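Local coordinates for protein endolysin (Clostridium phage phictp1, PDB 5A6S) that probably binds the clostridial cell wall through this truncated C-terminal domain of a phage endolysin, which would anchor the lytic enzyme to its target, at residues E17-R22 and N41-G46; Q13-Y18 and Y66-A71. The protein carries 1 engineered substitution. All blocks are in the same frame, centred on the assembly; numbering follows the deposited sequence.

Contact 1: residues E17-R22 and N41-G46; sequences EYLADR and NVYAVG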
# COMPACT_ATOMS: atom_id res chain seq x y z
N GLU B 17 -1.63 0.94 6.24
CA GLU B 17 -2.96 0.48 5.88
C GLU B 17 -3.26 -0.98 6.29
O GLU B 17 -4.37 -1.23 6.70
CB GLU B 17 -3.31 0.74 4.37
CG GLU B 17 -3.28 2.17 3.84
CD GLU B 17 -4.30 3.18 4.44
OE1 GLU B 17 -5.23 2.70 5.14
OE2 GLU B 17 -4.15 4.45 4.30
N TYR B 18 -2.32 -1.94 6.18
CA TYR B 18 -2.50 -3.26 6.72
C TYR B 18 -2.69 -3.22 8.24
O TYR B 18 -3.56 -3.91 8.77
CB TYR B 18 -1.28 -4.15 6.43
CG TYR B 18 -1.20 -4.65 4.97
CD1 TYR B 18 -2.11 -5.57 4.48
CD2 TYR B 18 -0.15 -4.29 4.16
CE1 TYR B 18 -2.08 -6.00 3.14
CE2 TYR B 18 -0.07 -4.76 2.86
CZ TYR B 18 -1.04 -5.60 2.35
OH TYR B 18 -0.90 -6.06 1.09
N LEU B 19 -1.88 -2.43 8.94
CA LEU B 19 -2.09 -2.33 10.39
C LEU B 19 -3.49 -1.75 10.74
O LEU B 19 -4.18 -2.25 11.65
CB LEU B 19 -0.97 -1.49 11.01
CG LEU B 19 -0.98 -1.37 12.53
CD1 LEU B 19 -0.88 -2.73 13.18
CD2 LEU B 19 0.13 -0.42 13.04
N ALA B 20 -3.91 -0.71 10.05
CA ALA B 20 -5.24 -0.11 10.26
C ALA B 20 -6.40 -1.08 9.91
O ALA B 20 -7.49 -1.08 10.52
CB ALA B 20 -5.31 1.13 9.45
N ASP B 21 -6.16 -1.94 8.93
CA ASP B 21 -7.18 -2.94 8.66
C ASP B 21 -7.30 -3.86 9.88
O ASP B 21 -8.41 -4.28 10.26
CB ASP B 21 -6.79 -3.77 7.44
CG ASP B 21 -6.97 -3.04 6.15
OD1 ASP B 21 -7.68 -2.00 6.05
OD2 ASP B 21 -6.50 -3.59 5.10
N ARG B 22 -6.18 -4.29 10.41
CA ARG B 22 -6.24 -5.24 11.50
C ARG B 22 -6.80 -4.58 12.78
O ARG B 22 -7.65 -5.19 13.44
CB ARG B 22 -4.93 -5.87 11.79
CG ARG B 22 -5.00 -6.68 13.06
CD ARG B 22 -5.80 -7.95 12.87
NE ARG B 22 -5.70 -8.76 14.11
CZ ARG B 22 -6.34 -8.48 15.25
NH1 ARG B 22 -7.13 -7.39 15.38
NH2 ARG B 22 -6.19 -9.28 16.29
N ASN B 41 -4.25 5.06 21.54
CA ASN B 41 -3.08 4.39 20.96
C ASN B 41 -2.74 5.00 19.60
O ASN B 41 -3.50 4.92 18.61
CB ASN B 41 -3.29 2.87 20.83
CG ASN B 41 -3.80 2.20 22.11
OD1 ASN B 41 -4.96 1.82 22.20
ND2 ASN B 41 -2.93 2.01 23.06
N VAL B 42 -1.59 5.67 19.55
CA VAL B 42 -1.05 6.27 18.34
C VAL B 42 0.13 5.41 17.85
O VAL B 42 1.19 5.34 18.49
CB VAL B 42 -0.55 7.67 18.61
CG1 VAL B 42 0.14 8.23 17.37
CG2 VAL B 42 -1.75 8.52 18.99
N TYR B 43 -0.11 4.68 16.78
CA TYR B 43 0.89 3.86 16.16
C TYR B 43 1.50 4.67 15.04
O TYR B 43 0.82 5.43 14.34
CB TYR B 43 0.23 2.63 15.57
CG TYR B 43 -0.24 1.63 16.53
CD1 TYR B 43 -1.49 1.73 17.12
CD2 TYR B 43 0.55 0.55 16.87
CE1 TYR B 43 -1.95 0.76 17.97
CE2 TYR B 43 0.09 -0.43 17.73
CZ TYR B 43 -1.17 -0.30 18.26
OH TYR B 43 -1.63 -1.21 19.11
N ALA B 44 2.81 4.54 14.92
CA ALA B 44 3.53 5.07 13.76
C ALA B 44 4.17 3.92 13.04
O ALA B 44 4.71 3.03 13.69
CB ALA B 44 4.64 6.01 14.19
N VAL B 45 4.22 4.02 11.70
CA VAL B 45 4.79 2.99 10.88
C VAL B 45 5.94 3.57 10.01
O VAL B 45 5.71 4.45 9.17
CB VAL B 45 3.73 2.25 10.02
CG1 VAL B 45 4.43 1.29 9.06
CG2 VAL B 45 2.79 1.43 10.91
N GLY B 46 7.14 3.01 10.20
CA GLY B 46 8.28 3.43 9.45
C GLY B 46 9.02 4.59 10.10
O GLY B 46 8.42 5.40 10.77
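Leu-19 points from helix 17-22 toward strand 41-45 and meets two residues there, Tyr-43 and Val-45, with a single methyl. That methyl, CD2, lies 3.9 Å from CG2 of Val-45 and 4.0 Å from CB of Tyr-43. The leucine leaves the helix with CG turned away from the backbone N (chi1 -176°), which carries CD2 down to the strand; of its two branches this one alone makes the contact. The leucine and tyrosine side chains cross at about a right angle. The methyl CD2 of Leu-19 rests against the root of the tyrosine, at its CB, CG and CD2, and comes to the ring obliquely. Val-45 is met on a slant, by the branch that stands beside its own backbone N. Tyr-43 and Val-45 are two apart on the strand and both face the helix, while the CB of Ala-44 between them is directed away, against Tyr-52, Leu-56 and Leu-59. The contact is wholly apolar and buried; the one polar group on these side chains, the Tyr-43 hydroxyl, is hydrogen-bonded to Tyr-75 of helix 65-77. This is helix-on-sheet packing in an alpha/beta domain. Strand 41-45 runs parallel between strands 3-7 and 58-60, and Leu-19 also touches Val-5 of the first and Ile-60 of the second, while Tyr-75 of helix 65-77 closes in beside it.

Contact 2: residues Q13-Y18 and Y66-A71; sequences QRAAEY and YTTMQA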
# COMPACT_ATOMS: atom_id res chain seq x y z
N GLN B 13 3.08 3.97 3.96
CA GLN B 13 1.62 4.09 3.90
C GLN B 13 1.00 2.68 3.65
O GLN B 13 -0.03 2.34 4.26
CB GLN B 13 1.16 5.08 2.94
CG GLN B 13 -0.40 5.19 2.97
CD GLN B 13 -0.99 6.19 2.04
OE1 GLN B 13 -0.35 6.67 1.15
NE2 GLN B 13 -2.25 6.45 2.21
N ARG B 14 1.67 1.86 2.85
CA ARG B 14 1.17 0.50 2.49
C ARG B 14 1.08 -0.32 3.74
O ARG B 14 0.03 -0.92 4.01
CB ARG B 14 2.13 -0.18 1.55
CG ARG B 14 2.37 0.59 0.23
CD ARG B 14 3.60 0.01 -0.43
NE ARG B 14 4.12 0.90 -1.50
CZ ARG B 14 5.33 0.74 -2.04
NH1 ARG B 14 6.08 -0.27 -1.68
NH2 ARG B 14 5.75 1.55 -3.00
N ALA B 15 2.16 -0.31 4.52
CA ALA B 15 2.22 -1.02 5.75
C ALA B 15 1.23 -0.47 6.76
O ALA B 15 0.60 -1.27 7.48
CB ALA B 15 3.63 -1.03 6.33
N ALA B 16 1.08 0.86 6.79
CA ALA B 16 0.20 1.50 7.80
C ALA B 16 -1.24 1.01 7.51
O ALA B 16 -1.97 0.72 8.46
CB ALA B 16 0.28 2.99 7.74
N GLU B 17 -1.63 0.94 6.24
CA GLU B 17 -2.96 0.48 5.88
C GLU B 17 -3.26 -0.98 6.29
O GLU B 17 -4.37 -1.23 6.70
CB GLU B 17 -3.31 0.74 4.37
CG GLU B 17 -3.28 2.17 3.84
CD GLU B 17 -4.30 3.18 4.44
OE1 GLU B 17 -5.23 2.70 5.14
OE2 GLU B 17 -4.15 4.45 4.30
N TYR B 18 -2.32 -1.94 6.18
CA TYR B 18 -2.50 -3.26 6.72
C TYR B 18 -2.69 -3.22 8.24
O TYR B 18 -3.56 -3.91 8.77
CB TYR B 18 -1.28 -4.15 6.43
CG TYR B 18 -1.20 -4.65 4.97
CD1 TYR B 18 -2.11 -5.57 4.48
CD2 TYR B 18 -0.15 -4.29 4.16
CE1 TYR B 18 -2.08 -6.00 3.14
CE2 TYR B 18 -0.07 -4.76 2.86
CZ TYR B 18 -1.04 -5.60 2.35
OH TYR B 18 -0.90 -6.06 1.09
N TYR B 66 10.82 -3.00 3.34
CA TYR B 66 10.48 -4.38 3.41
C TYR B 66 10.48 -4.91 4.83
O TYR B 66 9.56 -5.67 5.23
CB TYR B 66 11.37 -5.26 2.54
CG TYR B 66 11.47 -4.75 1.10
CD1 TYR B 66 10.39 -4.80 0.20
CD2 TYR B 66 12.63 -4.19 0.63
CE1 TYR B 66 10.48 -4.31 -1.11
CE2 TYR B 66 12.72 -3.70 -0.65
CZ TYR B 66 11.65 -3.79 -1.52
OH TYR B 66 11.82 -3.34 -2.77
N THR B 67 11.47 -4.52 5.64
CA THR B 67 11.49 -5.01 7.02
C THR B 67 10.44 -4.23 7.84
O THR B 67 9.95 -4.77 8.81
CB THR B 67 12.92 -4.93 7.65
OG1 THR B 67 13.39 -3.59 7.56
CG2 THR B 67 13.90 -5.80 6.97
N THR B 68 10.10 -3.00 7.49
CA THR B 68 9.01 -2.28 8.14
C THR B 68 7.73 -3.07 7.91
O THR B 68 6.98 -3.34 8.83
CB THR B 68 8.91 -0.87 7.61
OG1 THR B 68 10.03 -0.08 8.12
CG2 THR B 68 7.64 -0.26 8.03
N MET B 69 7.54 -3.54 6.68
CA MET B 69 6.32 -4.31 6.39
C MET B 69 6.32 -5.60 7.17
O MET B 69 5.25 -6.01 7.68
CB MET B 69 6.16 -4.56 4.90
CG MET B 69 4.79 -5.24 4.55
SD MET B 69 3.38 -4.17 4.72
CE MET B 69 2.65 -4.91 6.17
N GLN B 70 7.46 -6.29 7.24
CA GLN B 70 7.54 -7.54 8.00
C GLN B 70 7.21 -7.32 9.46
O GLN B 70 6.53 -8.12 10.08
CB GLN B 70 8.92 -8.23 7.82
CG GLN B 70 9.00 -9.64 8.41
CD GLN B 70 7.99 -10.59 7.78
OE1 GLN B 70 7.00 -11.05 8.40
NE2 GLN B 70 8.27 -10.94 6.59
N ALA B 71 7.77 -6.29 10.04
CA ALA B 71 7.49 -5.98 11.44
C ALA B 71 5.99 -5.69 11.67
O ALA B 71 5.45 -6.02 12.70
CB ALA B 71 8.32 -4.77 11.82
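Met-69 reaches across from helix 66-71 and settles its thioether against Ala-15 and Tyr-18 of helix 13-18. Its SD lies 3.5 Å from both CA and CB of Ala-15, so the sulfur rests on backbone and methyl together. One bond further, CE comes within 3.5 Å of CD2 of Tyr-18 and also touches CB and CG at the root of that ring. The sulfur itself stands 4.7 Å from the ring centroid and 65° off the ring normal, an oblique Met-aromatic contact in which the two side chains cross at about a right angle. Torsions explain this reach: the Met-69 chain leaves with CG anti to the backbone N (chi1 -173°) and then bends at chi2 and chi3, which swings the sulfur and methyl toward the other helix. Thr-68 adds a looser touch, its CG2 4.4 Å from CB of Ala-15, while its OG1 is hydrogen-bonded to the backbone N of Gly-62, in the turn before the helix.

The single methyl of Ala-15 is consistent with so near an approach: CA of Ala-15 and CA of Met-69 are 5.3 Å apart. From the second subunit, Arg-14 forms a cation-pi contact with Tyr-18, and Met-69 of that subunit packs on the same tyrosine; the helix pair therefore borders the interface between the two copies. The segment axes are almost parallel, at 5°, and approach to 9.3 Å. Both helices lie on the same face of the parallel sheet, above strand 41-45, and Ala-16 sits over Val-5 and Tyr-7 of the adjoining strand 3-7.

From the N terminus, strand 3-7 leads into helix 11-23, the starting point of both contacts. Contact 1 closes the shorter loop, bringing the chain back through strand 27-29 to strand 41-45. Contact 2 closes a longer one, after strand 58-60, when helix 65-77 comes alongside. Because 13-18 and 17-22 overlap at Glu-17 and Tyr-18, the shorter loop is essentially nested in the longer. The two meet at Val-45, whose CG1 lies 3.7 Å from both CB of Ala-15 and CG2 of Thr-68. Together they join the two helices to each other and to an inner strand of the sheet.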